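Local coordinates for CELL WALL surface anchor family protein (Streptococcus pneumoniae, PDB 2WW8) that serves as the adhesin of the pneumococcal pilus, probably attaching the bacterium to host cells through an integrin-like, metal-binding domain, at residues N235-R241 with T340-D346; A245-A251 with T572-L576. All blocks are in the same frame, centred on the assembly; numbering follows the deposited sequence.

Contact 1 of 2, residues N235-R241 with T340-D346; sequences NSMSNIR and TEAEDHD. With MG (magnesium ion), chain B.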
# COMPACT_ATOMS: atom_id res chain seq x y z
N ASN A 235 -20.69 14.18 -36.04
CA ASN A 235 -20.36 15.54 -35.59
C ASN A 235 -21.22 16.01 -34.40
O ASN A 235 -20.71 16.67 -33.50
CB ASN A 235 -20.58 16.50 -36.77
CG ASN A 235 -19.64 16.23 -37.93
OD1 ASN A 235 -18.56 15.68 -37.74
ND2 ASN A 235 -20.06 16.59 -39.13
N SER A 236 -22.52 15.67 -34.40
CA SER A 236 -23.44 16.00 -33.32
C SER A 236 -22.94 15.48 -31.96
O SER A 236 -23.43 15.93 -30.93
CB SER A 236 -24.79 15.34 -33.58
OG SER A 236 -24.69 13.93 -33.67
N MET A 237 -22.04 14.49 -31.95
CA MET A 237 -21.51 14.03 -30.65
C MET A 237 -20.49 14.99 -30.03
O MET A 237 -20.11 14.81 -28.90
CB MET A 237 -20.87 12.62 -30.74
CG MET A 237 -21.82 11.52 -31.23
SD MET A 237 -22.89 11.06 -29.85
CE MET A 237 -21.79 10.12 -28.79
N SER A 238 -19.97 15.95 -30.80
CA SER A 238 -19.06 16.96 -30.28
C SER A 238 -19.44 17.50 -28.90
O SER A 238 -20.60 17.87 -28.66
CB SER A 238 -19.08 18.14 -31.29
OG SER A 238 -18.55 19.28 -30.66
N ASN A 239 -18.47 17.58 -27.99
CA ASN A 239 -18.76 17.72 -26.57
C ASN A 239 -19.47 19.06 -26.27
O ASN A 239 -20.33 19.16 -25.35
CB ASN A 239 -17.44 17.61 -25.80
CG ASN A 239 -17.00 16.16 -25.62
OD1 ASN A 239 -17.85 15.29 -25.46
ND2 ASN A 239 -15.72 15.88 -25.69
N ILE A 240 -19.09 20.09 -27.04
CA ILE A 240 -19.58 21.44 -26.75
C ILE A 240 -20.96 21.54 -27.42
O ILE A 240 -21.74 22.39 -27.03
CB ILE A 240 -18.64 22.58 -27.22
CG1 ILE A 240 -18.43 22.56 -28.74
CG2 ILE A 240 -17.32 22.57 -26.41
CD1 ILE A 240 -17.78 23.92 -29.21
N ARG A 241 -21.31 20.64 -28.35
CA ARG A 241 -22.64 20.79 -28.96
C ARG A 241 -23.77 20.46 -28.00
O ARG A 241 -23.53 19.91 -26.90
CB ARG A 241 -22.81 20.06 -30.28
CG ARG A 241 -22.00 20.70 -31.46
CD ARG A 241 -22.40 20.10 -32.86
NE ARG A 241 -21.23 19.68 -33.65
CZ ARG A 241 -20.48 20.42 -34.47
NH1 ARG A 241 -20.75 21.68 -34.73
NH2 ARG A 241 -19.42 19.86 -35.05
N THR A 340 -13.08 10.15 -27.16
CA THR A 340 -13.85 11.00 -26.21
C THR A 340 -14.14 12.41 -26.76
O THR A 340 -14.50 13.33 -26.00
CB THR A 340 -13.11 11.15 -24.86
OG1 THR A 340 -11.77 11.59 -25.12
CG2 THR A 340 -13.10 9.81 -24.14
N GLU A 341 -13.94 12.56 -28.08
CA GLU A 341 -14.20 13.81 -28.80
C GLU A 341 -14.79 13.39 -30.13
O GLU A 341 -14.57 12.23 -30.56
CB GLU A 341 -12.87 14.54 -29.11
CG GLU A 341 -11.93 14.75 -27.90
CD GLU A 341 -12.38 15.85 -26.93
OE1 GLU A 341 -13.29 16.67 -27.25
OE2 GLU A 341 -11.80 15.92 -25.83
N ALA A 342 -15.47 14.33 -30.78
CA ALA A 342 -15.91 14.23 -32.15
C ALA A 342 -15.49 15.56 -32.80
O ALA A 342 -14.94 16.45 -32.17
CB ALA A 342 -17.44 14.03 -32.21
N GLU A 343 -15.77 15.75 -34.09
CA GLU A 343 -15.23 16.88 -34.79
C GLU A 343 -16.06 18.09 -34.30
O GLU A 343 -17.29 18.11 -34.50
CB GLU A 343 -15.35 16.61 -36.30
CG GLU A 343 -15.07 17.87 -37.08
CD GLU A 343 -13.63 18.33 -36.77
OE1 GLU A 343 -12.71 17.45 -36.83
OE2 GLU A 343 -13.50 19.53 -36.45
N ASP A 344 -15.38 19.04 -33.63
CA ASP A 344 -15.98 20.23 -33.00
C ASP A 344 -16.30 21.44 -33.91
O ASP A 344 -17.17 22.28 -33.60
CB ASP A 344 -15.07 20.78 -31.90
CG ASP A 344 -15.03 19.86 -30.68
OD1 ASP A 344 -15.94 18.99 -30.56
OD2 ASP A 344 -14.10 20.04 -29.85
N HIS A 345 -15.55 21.54 -34.99
CA HIS A 345 -15.66 22.65 -35.94
C HIS A 345 -16.92 22.46 -36.81
O HIS A 345 -17.58 21.43 -36.70
CB HIS A 345 -14.37 22.69 -36.77
CG HIS A 345 -13.16 22.85 -35.91
ND1 HIS A 345 -12.44 21.78 -35.41
CD2 HIS A 345 -12.59 23.96 -35.38
CE1 HIS A 345 -11.47 22.23 -34.62
NE2 HIS A 345 -11.54 23.55 -34.59
N ASP A 346 -17.24 23.48 -37.60
CA ASP A 346 -18.21 23.35 -38.68
C ASP A 346 -17.50 22.88 -39.97
O ASP A 346 -16.36 22.38 -39.95
CB ASP A 346 -19.00 24.67 -38.85
CG ASP A 346 -19.61 25.16 -37.50
OD1 ASP A 346 -19.68 24.36 -36.51
OD2 ASP A 346 -20.05 26.33 -37.37
MG MG B . -25.25 12.12 -34.76
O HOH W 1 -17.11 13.63 -36.20
O HOH W 2 -15.77 16.88 -28.91
O HOH W 3 -25.26 13.18 -36.49
O HOH W 4 -25.78 10.24 -35.49
O HOH W 5 -27.16 12.94 -34.44
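Ser238 and Ala342 mark the closest approach of the two backbones, their CA atoms 4.6 Å apart, where the 3-10 segment 235-237 runs into a type I turn, Ser238 to Arg241, alongside the irregular chain of 340-346. The CB of Ala342 rests on the backbone N of Ser238 and against the CB of Met237. Chi1 of 163° sets OG of Ser238 opposite the backbone nitrogen, from where it donates to OD1 of Asp344 at 2.6 Å, meeting the carboxylate from above its plane. One water ties the same OD1 to the backbone N of Asn239 and that of Ala342.

ND2 of Asn239 donates to the O of Thr340 at 2.8 Å, in the carbonyl plane, and only weakly to OE1 of Glu341. The Asp-x-Ser-x-Ser sequence of a MIDAS in an integrin I-like (von Willebrand A) fold begins at the end of strand 225-232 and runs into 235-241: OG of Ser236 binds magnesium at 2.2 Å, with Ser234, Asp387 and three waters completing the shell.

Arg241 works through its edge. NH2 makes a nearly straight bond (173°) to the O of His345 and a weak one to the O of Glu343, while NH1 forms a long, weak salt bridge with OD1 of Asp346. A bend at chi3 (-131°) accompanies the turn of NE back to the O of Asn235, 3.1 Å away, which the N of Ser238 reaches from the opposite face of the carbonyl plane. OD1 of Asn235 lies against the CB of Glu343, and its ND2 is held by the O of Tyr352.

Contact 2 of 2, residues A245-A251 with T572-L576; sequences ARRAERA and TTKIL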
# COMPACT_ATOMS: atom_id res chain seq x y z
N ALA A 245 -23.55 19.31 -23.90
CA ALA A 245 -23.93 18.02 -23.33
C ALA A 245 -22.79 17.00 -23.17
O ALA A 245 -23.02 16.00 -22.50
CB ALA A 245 -25.05 17.37 -24.13
N ARG A 246 -21.61 17.23 -23.75
CA ARG A 246 -20.46 16.35 -23.54
C ARG A 246 -20.77 14.93 -24.08
O ARG A 246 -20.42 13.92 -23.45
CB ARG A 246 -20.01 16.33 -22.05
CG ARG A 246 -20.03 17.62 -21.21
CD ARG A 246 -19.19 18.73 -21.81
NE ARG A 246 -17.83 18.23 -21.97
CZ ARG A 246 -16.85 18.87 -22.59
NH1 ARG A 246 -17.06 20.06 -23.15
NH2 ARG A 246 -15.66 18.31 -22.66
N ARG A 247 -21.48 14.84 -25.20
CA ARG A 247 -21.89 13.53 -25.69
C ARG A 247 -20.73 12.55 -25.91
O ARG A 247 -20.78 11.41 -25.38
CB ARG A 247 -22.73 13.61 -26.97
CG ARG A 247 -24.12 14.24 -26.71
CD ARG A 247 -24.97 14.16 -27.98
NE ARG A 247 -26.27 14.78 -27.77
CZ ARG A 247 -27.14 14.97 -28.74
NH1 ARG A 247 -26.85 14.63 -29.99
NH2 ARG A 247 -28.29 15.55 -28.44
N ALA A 248 -19.71 12.99 -26.65
CA ALA A 248 -18.61 12.10 -27.01
C ALA A 248 -17.88 11.62 -25.75
O ALA A 248 -17.59 10.41 -25.58
CB ALA A 248 -17.70 12.74 -28.02
N GLU A 249 -17.57 12.56 -24.87
CA GLU A 249 -16.77 12.17 -23.74
C GLU A 249 -17.54 11.23 -22.82
O GLU A 249 -16.97 10.28 -22.26
CB GLU A 249 -16.08 13.32 -23.01
CG GLU A 249 -16.87 14.03 -22.01
CD GLU A 249 -16.20 15.25 -21.40
OE1 GLU A 249 -15.10 15.69 -21.78
OE2 GLU A 249 -16.86 15.82 -20.52
N ARG A 250 -18.82 11.48 -22.61
CA ARG A 250 -19.57 10.64 -21.73
C ARG A 250 -19.86 9.27 -22.34
O ARG A 250 -19.89 8.28 -21.60
CB ARG A 250 -20.82 11.33 -21.17
CG ARG A 250 -20.47 12.54 -20.28
CD ARG A 250 -21.69 13.31 -19.86
NE ARG A 250 -21.27 14.40 -19.01
CZ ARG A 250 -22.02 15.43 -18.62
NH1 ARG A 250 -23.31 15.56 -18.93
NH2 ARG A 250 -21.47 16.35 -17.82
N ALA A 251 -20.14 9.19 -23.63
CA ALA A 251 -20.38 7.90 -24.29
C ALA A 251 -19.08 7.15 -24.29
O ALA A 251 -19.17 5.94 -24.16
CB ALA A 251 -20.84 8.08 -25.73
N THR A 572 -27.18 12.82 -20.47
CA THR A 572 -25.93 12.18 -20.87
C THR A 572 -25.06 11.64 -19.73
O THR A 572 -24.16 10.88 -19.96
CB THR A 572 -25.07 13.16 -21.72
OG1 THR A 572 -24.79 14.32 -20.91
CG2 THR A 572 -25.77 13.52 -23.01
N THR A 573 -25.31 12.02 -18.48
CA THR A 573 -24.61 11.42 -17.34
C THR A 573 -25.19 10.00 -17.05
O THR A 573 -24.62 9.29 -16.21
CB THR A 573 -24.68 12.25 -16.02
OG1 THR A 573 -26.02 12.33 -15.53
CG2 THR A 573 -24.08 13.69 -16.10
N LYS A 574 -26.25 9.57 -17.74
CA LYS A 574 -26.92 8.27 -17.47
C LYS A 574 -26.74 7.23 -18.58
O LYS A 574 -27.40 6.19 -18.59
CB LYS A 574 -28.44 8.40 -17.28
CG LYS A 574 -28.97 9.45 -16.31
CD LYS A 574 -28.53 9.19 -14.93
CE LYS A 574 -29.23 10.13 -13.94
NZ LYS A 574 -29.52 9.30 -12.75
N ILE A 575 -25.90 7.52 -19.56
CA ILE A 575 -25.53 6.52 -20.54
C ILE A 575 -24.95 5.24 -19.91
O ILE A 575 -25.42 4.14 -20.17
CB ILE A 575 -24.58 7.10 -21.58
CG1 ILE A 575 -25.24 8.30 -22.29
CG2 ILE A 575 -24.08 5.99 -22.58
CD1 ILE A 575 -24.17 9.18 -22.94
N LEU A 576 -23.98 5.35 -19.02
CA LEU A 576 -23.44 4.15 -18.38
C LEU A 576 -24.54 3.37 -17.63
O LEU A 576 -24.65 2.13 -17.76
CB LEU A 576 -22.25 4.48 -17.46
CG LEU A 576 -21.62 3.25 -16.80
CD1 LEU A 576 -21.28 2.12 -17.87
CD2 LEU A 576 -20.45 3.65 -15.90
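The guanidinium of Arg250 lies between two aliphatic groups: CG2 of Thr573 sits 3.5 Å above one face, offset toward the rim, and CG of Arg246 lies 3.8 Å above the opposite face, likewise toward its rim. At the edge, near the plane, NH1 donates to OG1 of Thr572 at 2.8 Å (N-H...O 153°). An extended chain from CG to NE carries the group there; the Arg250 and Thr572 side chains cross at about a right angle, with CD 3.4 Å from OG1.

Placed between its backbone N and carbonyl carbon (chi1 59°), OG1 of Thr572 accepts from NH1 and donates its own proton to the O of Ala245 at 2.9 Å, in the carbonyl plane. The CG2 methyl of Thr572 touches CB of Ala245 and CG of Arg247, both at 4.1 Å.

CD1 of Ile575 approaches the backbone N of Ala251 at 4.1 Å. The polar end of Arg247 forms a salt bridge with Asp387, a magnesium ligand. These contacts join the first turns of helix 247-263 to the residues leading into helix 575-583 and its first turn, as in the helix layer flanking the parallel sheet of a von Willebrand A-type Rossmann-like domain.

Overall arrangement
From the N terminus, strand 225-232 of the parallel sheet leads into 235-241, and 245-251 follows almost at once at the start of helix 247-263. Contact 1 then closes a loop of 98 residues when 340-346 returns after helix 328-337; contact 2 closes a longer one of 320 residues at 572-576, after strand 566-569. Their segments alternate along the chain, so the two loops cross. The centres are 12 Å apart and the contacts touch: OD1 of Asn239 lies 2.8 Å from the N of Glu249, a probable hydrogen bond. Together they tie the metal-binding loop and helix 247-263 to the loop between helices 328-337 and 359-373 and to the chain's last helix, 575-583.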